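Local coordinates for tegumental protein 20.8 kDa (Clonorchis sinensis, PDB 5X2D), which probably binds calcium through the EF-hands of the full-length protein, the part here being its dynein-light-chain-like domain, which pairs with a second copy in the crystal, at the interface of chains A and B. Sequence-based numbering; all coordinates share one arbitrary frame. Chains: chain A/B, Tegumental protein 20.8 kDa.

The interface of chains A and B. Residues chain A 47, 57-59, 93; chain B 70-72.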
loop_
_atom_site.group_PDB
_atom_site.type_symbol
_atom_site.label_atom_id
_atom_site.label_comp_id
_atom_site.label_asym_id
_atom_site.label_seq_id
_atom_site.Cartn_x
_atom_site.Cartn_y
_atom_site.Cartn_z
ATOM N N LYS A 47 -11.566 6.578 5.322
ATOM C CA LYS A 47 -10.638 7.039 6.346
ATOM C C LYS A 47 -11.408 7.793 7.415
ATOM O O LYS A 47 -11.284 7.522 8.611
ATOM C CB LYS A 47 -9.552 7.958 5.767
ATOM C CG LYS A 47 -8.552 8.470 6.813
ATOM C CD LYS A 47 -8.231 9.966 6.634
ATOM C CE LYS A 47 -6.780 10.311 6.976
ATOM N NZ LYS A 47 -6.317 9.802 8.289
ATOM N N CYS A 57 -5.481 8.214 13.507
ATOM C CA CYS A 57 -5.439 8.481 12.066
ATOM C C CYS A 57 -5.293 7.155 11.287
ATOM O O CYS A 57 -4.481 6.308 11.633
ATOM C CB CYS A 57 -4.298 9.450 11.716
ATOM S SG CYS A 57 -4.029 10.763 12.947
ATOM N N TRP A 58 -6.108 6.981 10.252
ATOM C CA TRP A 58 -6.088 5.775 9.435
ATOM C C TRP A 58 -5.640 6.022 8.004
ATOM O O TRP A 58 -5.960 7.058 7.428
ATOM C CB TRP A 58 -7.476 5.166 9.404
ATOM C CG TRP A 58 -7.864 4.448 10.656
ATOM C CD1 TRP A 58 -8.252 5.004 11.843
ATOM C CD2 TRP A 58 -7.954 3.030 10.830
ATOM N NE1 TRP A 58 -8.565 4.018 12.747
ATOM C CE2 TRP A 58 -8.390 2.797 12.148
ATOM C CE3 TRP A 58 -7.702 1.937 9.998
ATOM C CZ2 TRP A 58 -8.583 1.519 12.651
ATOM C CZ3 TRP A 58 -7.886 0.677 10.505
ATOM C CH2 TRP A 58 -8.327 0.474 11.817
ATOM N N GLN A 59 -4.961 5.057 7.392
ATOM C CA GLN A 59 -4.643 5.197 5.981
ATOM C C GLN A 59 -5.349 4.106 5.202
ATOM O O GLN A 59 -5.159 2.914 5.470
ATOM C CB GLN A 59 -3.140 5.159 5.719
ATOM C CG GLN A 59 -2.829 5.838 4.393
ATOM C CD GLN A 59 -1.368 6.128 4.176
ATOM O OE1 GLN A 59 -0.500 5.375 4.629
ATOM N NE2 GLN A 59 -1.080 7.237 3.478
ATOM N N THR A 93 -2.740 4.534 11.666
ATOM C CA THR A 93 -1.360 5.029 11.735
ATOM C C THR A 93 -1.005 5.645 13.085
ATOM O O THR A 93 0.164 5.866 13.353
ATOM C CB THR A 93 -1.058 6.081 10.626
ATOM O OG1 THR A 93 -2.072 7.093 10.617
ATOM C CG2 THR A 93 -1.011 5.434 9.242
ATOM N N THR B 70 -5.595 7.518 0.776
ATOM C CA THR B 70 -5.954 8.736 1.489
ATOM C C THR B 70 -4.668 9.462 1.758
ATOM O O THR B 70 -3.612 8.850 1.839
ATOM C CB THR B 70 -6.657 8.490 2.834
ATOM O OG1 THR B 70 -5.793 7.762 3.710
ATOM C CG2 THR B 70 -7.914 7.715 2.637
ATOM N N GLN B 71 -4.725 10.767 1.900
ATOM C CA GLN B 71 -3.494 11.428 2.232
ATOM C C GLN B 71 -3.501 11.787 3.716
ATOM O O GLN B 71 -4.514 12.197 4.298
ATOM C CB GLN B 71 -3.241 12.627 1.342
ATOM C CG GLN B 71 -4.321 13.618 1.302
ATOM C CD GLN B 71 -3.965 14.739 0.348
ATOM O OE1 GLN B 71 -4.725 15.063 -0.570
ATOM N NE2 GLN B 71 -2.804 15.357 0.573
ATOM N N THR B 72 -2.356 11.562 4.331
ATOM C CA THR B 72 -2.250 11.608 5.759
ATOM C C THR B 72 -0.813 11.981 6.000
ATOM O O THR B 72 -0.025 11.986 5.052
ATOM C CB THR B 72 -2.565 10.237 6.347
ATOM O OG1 THR B 72 -2.676 10.314 7.768
ATOM C CG2 THR B 72 -1.451 9.302 5.975
#
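With chi1 near -158° and an extended chain beyond CG, A:Gln59 sends its carboxamide from strand 58-63 of chain A towards residues 70-72, in the loop that follows strand 66-69 of chain B, where B:Thr72 meets it. In B:Thr72 a chi1 of -171° swings the hydroxyl away from the backbone N and leaves the methyl CG2 against the amide, in apolar contact with CD of A:Gln59 at 3.6 Å. The two side chains run obliquely across each other, whereas A:Gln59 and B:Thr70 pass in opposite directions. Glutamine suits this place because it is long enough to cross and still ends in a donor: NE2 of A:Gln59 makes a weak but nearly straight hydrogen bond (166° at H) to the backbone O of B:Thr70. Threonine suits the loop by pairing a small methyl with a hydroxyl. CG2 of B:Thr70 lies 3.5 Å from CB of A:Lys47, on helix 36-54, and its OG1 faces the aliphatic part of A:Gln59. The bent chain of A:Lys47 brings its terminal amino group back to its own subunit, NZ bonding to O of A:Trp58 at 2.9 Å, which ties helix to strand beside the loop. Inside chain A, OG1 of A:Thr93 bonds to O of A:Cys57 from above the carbonyl plane, which may hold together the two loop ends beside strand 58-63. The patch belongs to a two-fold symmetric interface that may mirror the dimers of dynein light chains. The hydroxyl OG1 of B:Thr72 sits 3.7 Å from NZ of A:Lys47, too long to count as a hydrogen bond.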